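Local coordinates for putative exported protein (Bacteroides fragilis NCTC 9343, PDB 3IEE) that is of unknown function but is probably exported, perhaps as a lipoprotein, and folds mainly into packed helices, at residues E21-V26 with E159-V164; Y30-G35 with S72-I77; C84-T89 with S152-Q157. All blocks are in the same frame, centred on the assembly; numbering follows the deposited sequence.

Interaction 1. Residues E21-V26 with E159-V164; sequences ENAAEV and ELVLLV. With EDO (1,2-ethanediol), chain B.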
ATOM      1  N   GLU A  21     -11.715  15.449  18.522  0.50 18.49           N
ATOM      2  CA  GLU A  21     -10.290  15.262  18.817  0.50 19.40           C
ATOM      3  C   GLU A  21      -9.900  13.835  18.563  0.50 16.71           C
ATOM      4  O   GLU A  21      -8.922  13.574  17.847  0.50 15.23           O
ATOM      5  CB  GLU A  21      -9.902  15.672  20.254  0.50 20.32           C
ATOM      6  CG  GLU A  21      -8.377  15.966  20.361  0.50 21.85           C
ATOM      7  CD  GLU A  21      -7.932  16.678  21.648  0.50 22.23           C
ATOM      8  OE1 GLU A  21      -8.683  16.701  22.654  0.50 26.14           O
ATOM      9  OE2 GLU A  21      -6.799  17.191  21.643  0.50 25.83           O
ATOM     10  N   ASN A  22     -10.702  12.908  19.098  1.00 15.11           N
ATOM     11  CA  ASN A  22     -10.460  11.520  18.950  1.00 16.09           C
ATOM     12  C   ASN A  22     -10.358  11.188  17.451  1.00 15.00           C
ATOM     13  O   ASN A  22      -9.448  10.522  17.019  1.00 13.60           O
ATOM     14  CB  ASN A  22     -11.607  10.721  19.572  1.00 19.78           C
ATOM     15  CG  ASN A  22     -11.233   9.326  19.826  1.00 21.90           C
ATOM     16  OD1 ASN A  22     -10.394   9.079  20.705  1.00 26.79           O
ATOM     17  ND2 ASN A  22     -11.759   8.382  19.029  1.00 32.28           N
ATOM     18  N   ALA A  23     -11.350  11.637  16.679  1.00 12.04           N
ATOM     19  CA  ALA A  23     -11.417  11.354  15.257  1.00 14.63           C
ATOM     20  C   ALA A  23     -10.202  11.897  14.520  1.00 11.21           C
ATOM     21  O   ALA A  23      -9.641  11.252  13.665  1.00 12.35           O
ATOM     22  CB  ALA A  23     -12.703  11.956  14.663  1.00 11.17           C
ATOM     23  N   ALA A  24      -9.801  13.117  14.853  1.00 12.59           N
ATOM     24  CA  ALA A  24      -8.570  13.706  14.311  1.00 15.51           C
ATOM     25  C   ALA A  24      -7.337  12.891  14.614  1.00 13.94           C
ATOM     26  O   ALA A  24      -6.466  12.753  13.748  1.00 14.22           O
ATOM     27  CB  ALA A  24      -8.376  15.129  14.856  1.00 14.75           C
ATOM     28  N   GLU A  25      -7.239  12.350  15.830  1.00 10.91           N
ATOM     29  CA  GLU A  25      -6.080  11.545  16.199  1.00 12.69           C
ATOM     30  C   GLU A  25      -6.012  10.271  15.373  1.00 11.32           C
ATOM     31  O   GLU A  25      -4.946   9.839  14.962  1.00 12.79           O
ATOM     32  CB  GLU A  25      -6.101  11.200  17.674  1.00 16.12           C
ATOM     33  CG  GLU A  25      -5.711  12.319  18.598  1.00 18.73           C
ATOM     34  CD  GLU A  25      -4.369  12.930  18.245  1.00 26.34           C
ATOM     35  OE1 GLU A  25      -3.397  12.185  18.007  1.00 23.94           O
ATOM     36  OE2 GLU A  25      -4.316  14.171  18.152  1.00 30.78           O
ATOM     37  N   VAL A  26      -7.177   9.675  15.114  1.00 11.93           N
ATOM     38  CA  VAL A  26      -7.272   8.456  14.302  1.00 13.14           C
ATOM     39  C   VAL A  26      -6.766   8.735  12.898  1.00 13.70           C
ATOM     40  O   VAL A  26      -5.917   8.017  12.372  1.00 12.79           O
ATOM     41  CB  VAL A  26      -8.658   7.914  14.252  1.00 11.43           C
ATOM     42  CG1 VAL A  26      -8.793   6.835  13.110  1.00 10.55           C
ATOM     43  CG2 VAL A  26      -9.049   7.325  15.654  1.00 14.16           C
ATOM     44  N   GLU A 159     -13.911   9.731   9.908  1.00 12.86           N
ATOM     45  CA  GLU A 159     -14.465  10.582   8.818  1.00 13.44           C
ATOM     46  C   GLU A 159     -15.883  11.043   9.051  1.00 14.82           C
ATOM     47  O   GLU A 159     -16.239  12.192   8.782  1.00 14.02           O
ATOM     48  CB  GLU A 159     -14.325   9.903   7.435  1.00 12.98           C
ATOM     49  CG  GLU A 159     -12.928   9.667   6.988  1.00 11.51           C
ATOM     50  CD  GLU A 159     -12.807   8.745   5.773  1.00 16.67           C
ATOM     51  OE1 GLU A 159     -13.850   8.294   5.294  1.00 17.29           O
ATOM     52  OE2 GLU A 159     -11.649   8.446   5.346  1.00 17.56           O
ATOM     53  N   LEU A 160     -16.729  10.146   9.509  1.00 14.36           N
ATOM     54  CA  LEU A 160     -18.119  10.463   9.765  1.00 17.53           C
ATOM     55  C   LEU A 160     -18.208  11.575  10.804  1.00 15.08           C
ATOM     56  O   LEU A 160     -19.046  12.480  10.685  1.00 16.52           O
ATOM     57  CB  LEU A 160     -18.857   9.226  10.258  1.00 18.25           C
ATOM     58  CG  LEU A 160     -19.143   8.157   9.222  1.00 22.09           C
ATOM     59  CD1 LEU A 160     -19.514   6.875   9.897  1.00 21.56           C
ATOM     60  CD2 LEU A 160     -20.261   8.632   8.336  1.00 18.34           C
ATOM     61  N   VAL A 161     -17.350  11.529  11.813  1.00 14.78           N
ATOM     62  CA  VAL A 161     -17.306  12.626  12.810  1.00 15.19           C
ATOM     63  C   VAL A 161     -16.857  13.979  12.210  1.00 14.84           C
ATOM     64  O   VAL A 161     -17.494  15.042  12.433  1.00 14.02           O
ATOM     65  CB  VAL A 161     -16.416  12.219  14.060  1.00 15.56           C
ATOM     66  CG1 VAL A 161     -16.136  13.418  15.010  1.00 13.55           C
ATOM     67  CG2 VAL A 161     -17.044  11.081  14.832  1.00 16.71           C
ATOM     68  N   LEU A 162     -15.741  13.957  11.497  1.00 14.16           N
ATOM     69  CA  LEU A 162     -15.167  15.161  10.977  1.00 15.02           C
ATOM     70  C   LEU A 162     -15.990  15.787   9.849  1.00 15.11           C
ATOM     71  O   LEU A 162     -15.878  16.994   9.611  1.00 18.52           O
ATOM     72  CB  LEU A 162     -13.730  14.907  10.553  1.00 15.42           C
ATOM     73  CG  LEU A 162     -12.741  14.497  11.701  1.00 16.26           C
ATOM     74  CD1 LEU A 162     -11.346  14.223  11.174  1.00 20.63           C
ATOM     75  CD2 LEU A 162     -12.716  15.573  12.765  1.00 16.46           C
ATOM     76  N   LEU A 163     -16.834  14.996   9.185  1.00 14.73           N
ATOM     77  CA  LEU A 163     -17.594  15.474   8.028  1.00 14.79           C
ATOM     78  C   LEU A 163     -19.065  15.658   8.330  1.00 16.68           C
ATOM     79  O   LEU A 163     -19.891  15.825   7.416  1.00 17.66           O
ATOM     80  CB  LEU A 163     -17.427  14.480   6.864  1.00 13.96           C
ATOM     81  CG  LEU A 163     -16.035  14.389   6.300  1.00 15.32           C
ATOM     82  CD1 LEU A 163     -15.925  13.130   5.324  1.00 14.32           C
ATOM     83  CD2 LEU A 163     -15.627  15.709   5.608  1.00 18.26           C
ATOM     84  N   VAL A 164     -19.394  15.637   9.619  1.00 20.28           N
ATOM     85  CA  VAL A 164     -20.767  15.535  10.076  1.00 23.70           C
ATOM     86  C   VAL A 164     -21.649  16.627   9.434  1.00 23.49           C
ATOM     87  O   VAL A 164     -22.775  16.361   9.000  1.00 28.34           O
ATOM     88  CB  VAL A 164     -20.862  15.574  11.627  1.00 23.04           C
ATOM     89  CG1 VAL A 164     -20.300  16.872  12.178  1.00 25.85           C
ATOM     90  CG2 VAL A 164     -22.296  15.383  12.048  1.00 27.95           C
TER
HETATM   91  C1  EDO B 301      -8.382   7.491   4.394  1.00 20.67           C
HETATM   92  O1  EDO B 301      -8.054   8.726   3.774  1.00 24.46           O
HETATM   93  C2  EDO B 301      -8.398   7.620   5.919  1.00 17.08           C
HETATM   94  O2  EDO B 301      -9.300   8.604   6.452  1.00 18.38           O

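Interaction 2. Residues Y30-G35 with S72-I77; sequences YNTSLG and SKDSAI. With EDO (1,2-ethanediol), chain H.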
ATOM      1  N   TYR A  30      -3.353   7.402  10.779  1.00 14.37           N
ATOM      2  CA  TYR A  30      -3.472   6.887   9.425  1.00 13.13           C
ATOM      3  C   TYR A  30      -2.515   7.642   8.495  1.00 12.35           C
ATOM      4  O   TYR A  30      -1.776   7.033   7.731  1.00 13.83           O
ATOM      5  CB  TYR A  30      -4.900   7.021   8.853  1.00 17.54           C
ATOM      6  CG  TYR A  30      -4.946   6.635   7.376  1.00 15.39           C
ATOM      7  CD1 TYR A  30      -5.041   5.313   6.978  1.00 16.84           C
ATOM      8  CD2 TYR A  30      -4.832   7.602   6.384  1.00 20.10           C
ATOM      9  CE1 TYR A  30      -5.046   4.962   5.627  1.00 19.06           C
ATOM     10  CE2 TYR A  30      -4.835   7.253   5.048  1.00 19.29           C
ATOM     11  CZ  TYR A  30      -4.943   5.960   4.665  1.00 22.74           C
ATOM     12  OH  TYR A  30      -4.950   5.677   3.296  1.00 25.22           O
ATOM     13  N   ASN A  31      -2.535   8.968   8.534  1.00 15.38           N
ATOM     14  CA  ASN A  31      -1.702   9.731   7.617  1.00 15.87           C
ATOM     15  C   ASN A  31      -0.218   9.511   7.844  1.00 14.36           C
ATOM     16  O   ASN A  31       0.554   9.394   6.869  1.00 15.56           O
ATOM     17  CB  ASN A  31      -2.054  11.232   7.700  1.00 16.60           C
ATOM     18  CG  ASN A  31      -3.416  11.549   7.066  1.00 15.39           C
ATOM     19  OD1 ASN A  31      -3.875  10.865   6.135  1.00 23.99           O
ATOM     20  ND2 ASN A  31      -4.023  12.649   7.523  1.00 22.51           N
ATOM     21  N   THR A  32       0.187   9.418   9.102  1.00 13.37           N
ATOM     22  CA  THR A  32       1.569   9.095   9.413  1.00 14.97           C
ATOM     23  C   THR A  32       1.905   7.689   8.900  1.00 15.92           C
ATOM     24  O   THR A  32       2.973   7.466   8.324  1.00 13.77           O
ATOM     25  CB  THR A  32       1.850   9.212  10.919  1.00 15.75           C
ATOM     26  OG1 THR A  32       1.693  10.591  11.296  1.00 16.42           O
ATOM     27  CG2 THR A  32       3.257   8.699  11.268  1.00 17.63           C
ATOM     28  N   SER A  33       0.974   6.750   9.118  1.00 12.50           N
ATOM     29  CA  SER A  33       1.146   5.367   8.653  1.00 13.86           C
ATOM     30  C   SER A  33       1.302   5.274   7.143  1.00 14.55           C
ATOM     31  O   SER A  33       2.144   4.510   6.644  1.00 16.27           O
ATOM     32  CB  SER A  33      -0.017   4.450   9.062  1.00 10.73           C
ATOM     33  OG  SER A  33      -0.127   4.235  10.471  1.00 13.37           O
ATOM     34  N   LEU A  34       0.515   6.056   6.410  1.00 14.75           N
ATOM     35  CA  LEU A  34       0.561   6.042   4.956  1.00 16.14           C
ATOM     36  C   LEU A  34       1.962   6.411   4.496  1.00 15.74           C
ATOM     37  O   LEU A  34       2.531   5.771   3.630  1.00 15.25           O
ATOM     38  CB  LEU A  34      -0.462   7.039   4.384  1.00 17.66           C
ATOM     39  CG  LEU A  34      -0.615   7.080   2.839  1.00 21.12           C
ATOM     40  CD1 LEU A  34      -1.192   5.787   2.329  1.00 23.37           C
ATOM     41  CD2 LEU A  34      -1.544   8.255   2.405  1.00 23.14           C
ATOM     42  N   GLY A  35       2.504   7.466   5.076  1.00 15.30           N
ATOM     43  CA  GLY A  35       3.865   7.911   4.733  1.00 16.35           C
ATOM     44  C   GLY A  35       4.966   6.947   5.129  1.00 13.93           C
ATOM     45  O   GLY A  35       5.907   6.665   4.368  1.00 16.36           O
ATOM     46  N   SER A  72      14.446   4.572   8.998  1.00 22.71           N
ATOM     47  CA  SER A  72      13.071   4.652   9.455  1.00 21.68           C
ATOM     48  C   SER A  72      12.780   6.041  10.039  1.00 20.35           C
ATOM     49  O   SER A  72      13.549   6.531  10.888  1.00 21.11           O
ATOM     50  CB  SER A  72      12.852   3.576  10.520  1.00 23.28           C
ATOM     51  OG  SER A  72      11.568   3.676  11.106  1.00 23.04           O
ATOM     52  N   LYS A  73      11.674   6.659   9.609  1.00 20.16           N
ATOM     53  CA  LYS A  73      11.198   7.941  10.149  1.00 19.99           C
ATOM     54  C   LYS A  73       9.900   7.693  10.905  1.00 20.05           C
ATOM     55  O   LYS A  73       9.163   6.748  10.570  1.00 20.81           O
ATOM     56  CB  LYS A  73      10.922   8.942   9.015  1.00 22.25           C
ATOM     57  CG  LYS A  73      12.164   9.309   8.152  1.00 21.46           C
ATOM     58  CD  LYS A  73      11.708   9.992   6.837  1.00 25.02           C
ATOM     59  CE  LYS A  73      12.801   9.919   5.742  1.00 27.59           C
ATOM     60  NZ  LYS A  73      12.807  11.139   4.879  1.00 31.95           N
ATOM     61  N   ASP A  74       9.625   8.495  11.933  1.00 18.97           N
ATOM     62  CA  ASP A  74       8.327   8.457  12.631  1.00 20.23           C
ATOM     63  C   ASP A  74       7.984   7.109  13.283  1.00 18.63           C
ATOM     64  O   ASP A  74       6.807   6.846  13.610  1.00 17.65           O
ATOM     65  CB  ASP A  74       7.185   8.942  11.723  1.00 19.60           C
ATOM     66  CG  ASP A  74       7.182  10.450  11.491  1.00 19.32           C
ATOM     67  OD1 ASP A  74       7.760  11.212  12.320  1.00 21.95           O
ATOM     68  OD2 ASP A  74       6.527  10.867  10.500  1.00 23.71           O
ATOM     69  N   SER A  75       9.010   6.305  13.553  1.00 20.74           N
ATOM     70  CA  SER A  75       8.841   5.048  14.295  1.00 18.92           C
ATOM     71  C   SER A  75       8.251   5.302  15.685  1.00 21.22           C
ATOM     72  O   SER A  75       7.451   4.477  16.156  1.00 22.39           O
ATOM     73  CB  SER A  75      10.152   4.258  14.392  1.00 20.35           C
ATOM     74  OG  SER A  75      11.069   4.843  15.307  1.00 21.69           O
ATOM     75  N   ALA A  76       8.546   6.469  16.271  1.00 20.11           N
ATOM     76  CA  ALA A  76       8.020   6.864  17.614  1.00 21.19           C
ATOM     77  C   ALA A  76       6.495   7.016  17.574  1.00 21.14           C
ATOM     78  O   ALA A  76       5.789   6.732  18.542  1.00 26.19           O
ATOM     79  CB  ALA A  76       8.661   8.184  18.102  1.00 21.44           C
ATOM     80  N   ILE A  77       5.978   7.447  16.435  1.00 19.42           N
ATOM     81  CA  ILE A  77       4.569   7.652  16.316  1.00 17.99           C
ATOM     82  C   ILE A  77       3.899   6.312  16.048  1.00 18.50           C
ATOM     83  O   ILE A  77       2.964   5.927  16.760  1.00 16.56           O
ATOM     84  CB  ILE A  77       4.278   8.674  15.219  1.00 19.92           C
ATOM     85  CG1 ILE A  77       4.986   9.993  15.564  1.00 21.95           C
ATOM     86  CG2 ILE A  77       2.760   8.853  15.021  1.00 20.91           C
ATOM     87  CD1 ILE A  77       4.854  11.102  14.503  1.00 22.95           C
TER
HETATM   88  C1  EDO H 307      -3.102   2.143   1.084  1.00 36.56           C
HETATM   89  O1  EDO H 307      -3.958   1.040   0.707  1.00 26.90           O
HETATM   90  C2  EDO H 307      -3.842   3.484   1.122  1.00 36.64           C
HETATM   91  O2  EDO H 307      -4.734   3.567   2.267  1.00 40.61           O
HETATM   92  O   HOH W   1       4.113  12.264  10.737  1.00 29.45           O

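Interaction 3. Residues C84-T89 with S152-Q157; sequences CFNEET and SPFTEQ. With EDO (1,2-ethanediol), chain G.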
ATOM      1  N   CYS A  84      -7.054   6.597  21.233  1.00 10.85           N
ATOM      2  CA  CYS A  84      -8.099   6.736  20.229  1.00 12.90           C
ATOM      3  C   CYS A  84      -8.404   5.390  19.570  1.00 13.71           C
ATOM      4  O   CYS A  84      -9.467   5.239  18.952  1.00 13.79           O
ATOM      5  CB  CYS A  84      -7.718   7.798  19.180  1.00 12.87           C
ATOM      6  SG  CYS A  84      -6.251   7.471  18.292  1.00 15.79           S
ATOM      7  N   PHE A  85      -7.515   4.415  19.764  1.00 12.42           N
ATOM      8  CA  PHE A  85      -7.739   3.031  19.327  1.00 12.93           C
ATOM      9  C   PHE A  85      -7.937   2.178  20.583  1.00 10.46           C
ATOM     10  O   PHE A  85      -7.333   2.496  21.650  1.00 12.83           O
ATOM     11  CB  PHE A  85      -6.537   2.511  18.565  1.00 14.26           C
ATOM     12  CG  PHE A  85      -6.241   3.287  17.300  1.00 13.89           C
ATOM     13  CD1 PHE A  85      -7.035   3.164  16.172  1.00 12.04           C
ATOM     14  CD2 PHE A  85      -5.163   4.149  17.251  1.00 10.63           C
ATOM     15  CE1 PHE A  85      -6.741   3.872  15.039  1.00 12.55           C
ATOM     16  CE2 PHE A  85      -4.879   4.853  16.105  1.00 10.91           C
ATOM     17  CZ  PHE A  85      -5.656   4.739  15.025  1.00 14.43           C
ATOM     18  N   ASN A  86      -8.736   1.116  20.454  1.00 13.15           N
ATOM     19  CA  ASN A  86      -8.937   0.219  21.590  1.00 13.37           C
ATOM     20  C   ASN A  86      -7.680  -0.623  21.836  1.00 14.64           C
ATOM     21  O   ASN A  86      -6.805  -0.675  20.989  1.00 14.54           O
ATOM     22  CB  ASN A  86     -10.220  -0.607  21.431  1.00 14.49           C
ATOM     23  CG  ASN A  86     -10.204  -1.485  20.216  1.00 12.01           C
ATOM     24  OD1 ASN A  86      -9.188  -2.121  19.903  1.00 16.35           O
ATOM     25  ND2 ASN A  86     -11.318  -1.518  19.506  1.00 17.18           N
ATOM     26  N   GLU A  87      -7.586  -1.251  22.999  1.00 13.64           N
ATOM     27  CA  GLU A  87      -6.320  -1.833  23.425  1.00 16.12           C
ATOM     28  C   GLU A  87      -5.902  -2.927  22.446  1.00 15.55           C
ATOM     29  O   GLU A  87      -4.723  -3.050  22.138  1.00 16.08           O
ATOM     30  CB  GLU A  87      -6.401  -2.371  24.862  1.00 19.59           C
ATOM     31  CG  GLU A  87      -6.493  -1.244  25.902  1.00 19.37           C
ATOM     32  CD  GLU A  87      -5.299  -0.322  25.883  1.00 24.34           C
ATOM     33  OE1 GLU A  87      -4.208  -0.738  26.348  1.00 24.05           O
ATOM     34  OE2 GLU A  87      -5.450   0.822  25.402  1.00 19.23           O
ATOM     35  N   GLU A  88      -6.872  -3.681  21.957  1.00 15.59           N
ATOM     36  CA  GLU A  88      -6.570  -4.767  21.032  1.00 20.01           C
ATOM     37  C   GLU A  88      -5.955  -4.245  19.724  1.00 17.71           C
ATOM     38  O   GLU A  88      -5.019  -4.822  19.155  1.00 17.73           O
ATOM     39  CB  GLU A  88      -7.844  -5.523  20.704  1.00 21.93           C
ATOM     40  CG  GLU A  88      -7.615  -6.646  19.713  1.00 30.94           C
ATOM     41  CD  GLU A  88      -8.830  -7.518  19.602  1.00 38.14           C
ATOM     42  OE1 GLU A  88      -9.132  -8.205  20.608  1.00 43.01           O
ATOM     43  OE2 GLU A  88      -9.479  -7.495  18.531  1.00 45.07           O
ATOM     44  N   THR A  89      -6.548  -3.173  19.234  1.00 14.42           N
ATOM     45  CA  THR A  89      -6.070  -2.504  18.041  1.00 13.89           C
ATOM     46  C   THR A  89      -4.663  -1.969  18.237  1.00 12.70           C
ATOM     47  O   THR A  89      -3.770  -2.118  17.364  1.00 13.74           O
ATOM     48  CB  THR A  89      -7.050  -1.386  17.592  1.00 13.44           C
ATOM     49  OG1 THR A  89      -8.342  -1.956  17.270  1.00 13.64           O
ATOM     50  CG2 THR A  89      -6.536  -0.643  16.353  1.00 13.88           C
ATOM     51  N   SER A 152      -8.763   0.672   8.683  1.00 14.36           N
ATOM     52  CA  SER A 152      -9.905   0.988   7.829  1.00 15.58           C
ATOM     53  C   SER A 152     -11.253   1.273   8.527  1.00 14.82           C
ATOM     54  O   SER A 152     -11.918   2.296   8.262  1.00 16.78           O
ATOM     55  CB  SER A 152     -10.012  -0.107   6.758  1.00 17.13           C
ATOM     56  OG  SER A 152     -11.061   0.221   5.887  1.00 26.24           O
ATOM     57  N   PRO A 153     -11.703   0.358   9.393  1.00 15.72           N
ATOM     58  CA  PRO A 153     -12.975   0.612  10.096  1.00 17.93           C
ATOM     59  C   PRO A 153     -12.975   1.864  10.975  1.00 16.38           C
ATOM     60  O   PRO A 153     -14.000   2.591  11.060  1.00 15.89           O
ATOM     61  CB  PRO A 153     -13.199  -0.673  10.912  1.00 17.92           C
ATOM     62  CG  PRO A 153     -11.987  -1.456  10.848  1.00 21.24           C
ATOM     63  CD  PRO A 153     -11.104  -0.939   9.740  1.00 17.39           C
ATOM     64  N   PHE A 154     -11.821   2.157  11.577  1.00 15.35           N
ATOM     65  CA  PHE A 154     -11.693   3.274  12.516  1.00 14.67           C
ATOM     66  C   PHE A 154     -11.564   4.599  11.790  1.00 14.45           C
ATOM     67  O   PHE A 154     -12.160   5.599  12.216  1.00 12.80           O
ATOM     68  CB  PHE A 154     -10.515   3.019  13.441  1.00 16.71           C
ATOM     69  CG  PHE A 154     -10.673   1.723  14.183  1.00 16.93           C
ATOM     70  CD1 PHE A 154     -11.878   1.480  14.883  1.00 21.71           C
ATOM     71  CD2 PHE A 154      -9.771   0.703  14.045  1.00 17.58           C
ATOM     72  CE1 PHE A 154     -12.113   0.244  15.538  1.00 22.89           C
ATOM     73  CE2 PHE A 154      -9.990  -0.543  14.729  1.00 17.01           C
ATOM     74  CZ  PHE A 154     -11.176  -0.760  15.442  1.00 20.40           C
ATOM     75  N   THR A 155     -10.872   4.594  10.656  1.00 13.51           N
ATOM     76  CA  THR A 155     -10.795   5.829   9.851  1.00 14.40           C
ATOM     77  C   THR A 155     -12.167   6.175   9.261  1.00 12.89           C
ATOM     78  O   THR A 155     -12.557   7.361   9.183  1.00 12.93           O
ATOM     79  CB  THR A 155      -9.733   5.743   8.732  1.00 13.65           C
ATOM     80  OG1 THR A 155     -10.049   4.629   7.871  1.00 14.79           O
ATOM     81  CG2 THR A 155      -8.275   5.576   9.322  1.00 11.52           C
ATOM     82  N   GLU A 156     -12.946   5.156   8.914  1.00 12.60           N
ATOM     83  CA  GLU A 156     -14.281   5.400   8.398  1.00 14.15           C
ATOM     84  C   GLU A 156     -15.165   6.099   9.473  1.00 13.94           C
ATOM     85  O   GLU A 156     -15.823   7.080   9.214  1.00 16.06           O
ATOM     86  CB  GLU A 156     -14.906   4.088   7.988  1.00 16.38           C
ATOM     87  CG  GLU A 156     -16.274   4.260   7.383  1.00 20.78           C
ATOM     88  CD  GLU A 156     -16.712   2.945   6.774  1.00 29.86           C
ATOM     89  OE1 GLU A 156     -17.229   2.124   7.545  1.00 34.17           O
ATOM     90  OE2 GLU A 156     -16.428   2.721   5.562  1.00 32.55           O
ATOM     91  N   GLN A 157     -15.143   5.565  10.681  1.00 15.78           N
ATOM     92  CA  GLN A 157     -15.820   6.199  11.814  1.00 18.62           C
ATOM     93  C   GLN A 157     -15.344   7.625  12.077  1.00 14.47           C
ATOM     94  O   GLN A 157     -16.162   8.523  12.370  1.00 16.26           O
ATOM     95  CB  GLN A 157     -15.671   5.335  13.086  1.00 19.60           C
ATOM     96  CG  GLN A 157     -16.479   4.025  13.008  1.00 25.39           C
ATOM     97  CD  GLN A 157     -17.939   4.243  12.531  1.00 30.34           C
ATOM     98  OE1 GLN A 157     -18.668   5.088  13.077  1.00 30.66           O
ATOM     99  NE2 GLN A 157     -18.349   3.507  11.481  1.00 30.95           N
TER
HETATM  100  C1  EDO G 306      -1.049   0.095  23.650  1.00 35.95           C
HETATM  101  O1  EDO G 306       0.224   0.612  24.003  1.00 33.47           O
HETATM  102  C2  EDO G 306      -1.722  -0.678  24.761  1.00 36.40           C
HETATM  103  O2  EDO G 306      -2.532  -1.726  24.185  1.00 39.69           O

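Interaction 1. Residues E21-V26 with E159-V164
Where Ala23 meets Val161 and Leu162 there is neither a ring nor a side-chain amide, so no face is stacked; the planar group beside the contact is the carboxylate of Glu159, which takes no part in the meeting of the helices. Glu159 OE2 accepts a hydrogen bond from O2 of a 1,2-ethanediol at 2.6 Å and also forms a salt bridge with NE of Arg176, while the diol itself is hydrogen-bonded to NH2 of the same arginine. Between the side chains the contact is aliphatic. Ala23 CB, a single buried methyl, points between two side chains: it lies 3.7 Å from Val161 CG1 and 3.9 Å from Leu162 CG. A chi1 of 170° turns CG1 of Val161, rather than CG2, to the alanine methyl. Leu162 CD2 lies near Ala23 CB, and Leu162 CD1 is 4.1 Å from Ala24 N. Because alanine projects so little, the backbones of the two antiparallel helices come close, Ala23 CA and Val161 CA being 6.5 Å apart. The site is the C-terminal end of helix 123-162, since Leu163 already departs from helical geometry. Asp19 and Ile20 extend the seam along helix 17-40, Ala158 continues it on the partner, and helix 169-189 packs against Glu159 and Leu160 through Met173.

Interaction 2. Residues Y30-G35 with S72-I77
Thr32 makes all the direct contacts between 30-35 and 72-77, and they are van der Waals in kind. Thr32 CG2 is 3.8 Å from Ile77 CG2 and 4.0 Å from Asp74 CB, and the threonine side chain crosses each of its partners at about a right angle. The torsion chi1 of -65° sets CG2 anti to the backbone N and swings OG1 to the side of that nitrogen, which aims the methyl at Ile77 and Asp74 CB and places OG1 to meet a water. That hydroxyl supplies the second kind of interaction, a water bridge: the water lies 3.0 Å from Thr32 OG1 and donates to Asp74 OD2 at 2.8 Å. Thr32 OG1 also has a weak hydrogen bond to Lys28 O, within its own helix.

In the fold, this is a short helix, 75-78, resting on the side of the long helix 17-40 within the link from helix 43-56 to helix 87-119. Asp74 occupies the N-cap position with positive phi (61°), yet its carboxylate makes no capping bond; Asp74 O accepts from Ile77 N at 3.0 Å.

Ligand contact belongs to other residues. A 1,2-ethanediol lies at the edge of the Tyr30 ring, near its plane, though the 2.4 Å between its O2 and Tyr30 OH is doubtfully short. Leu34 CD1 touches C2 of this diol at 3.7 Å, and Ser180 OG is hydrogen-bonded to it.

Interaction 3. Residues C84-T89 with S152-Q157
Phe154 reaches out from helix 123-162 and is met by three side chains of 84-89, each turned differently against it. Phe85 comes edge first: Phe85 CE1 lies 4.2 Å from Phe154 CB, which sits near the plane of the Phe85 ring, and the two side chains run obliquely to one another. Asn86 stands almost perpendicular, its amide plane 87° from the Phe154 ring, with Asn86 ND2 4.1 Å from Phe154 CZ. Thr89 slides past the ring in the opposite direction, bringing Thr89 OG1 to 3.3 Å and Thr89 CG2 to 3.8 Å from Phe154 CE2; the approach of OG1 is oblique to the ring plane.

The poses of Asn86 and Thr89 are coupled by N-capping of helix 87-119. With chi1 at 61°, Asn86 folds its amide back over the first turn, and OD1 accepts twice from Thr89. Thr89 N donates to Asn86 OD1 at 2.9 Å, nearly in line with the C=O, and Thr89 OG1 donates to the same OD1 at 2.8 Å from above the carbonyl plane. On the other helix, Phe154 directly follows Pro153, at a kink where the N atoms of both residues lack a bond to the preceding turn. Phe85 also meets Tyr29 of helix 17-40 edge to face, tying a third helix to the site.

Because the threonine proton is committed to Asn86, the oxygen near Phe154 CE2 is probably not donating to the ring. The cap therefore both fixes the start of its helix and pairs Asn86 OD1 with two donors of Thr89 beside a largely apolar contact.

In the fold
The three contacts show how two long helices can share out their neighbours: helix 17-40 serves interactions 1 and 2, and helix 123-162 serves interactions 1 and 3. Interactions 1 and 2 have centres 19 Å apart and are joined through neighbouring turns of the same helix. Interaction 3 lies off to the side of the line between them, its centre 11 Å from that of interaction 1 and 16 Å from that of interaction 2. It meets the first through Val26 CG1, 3.7 Å from Phe154 O, and the second through Tyr30 CB, 3.7 Å from Thr155 CG2. Along the chain, interactions 2 and 3 follow in series inside the loop that interaction 1 closes. No active site is known; the ethanediols probably come from the crystallisation liquor.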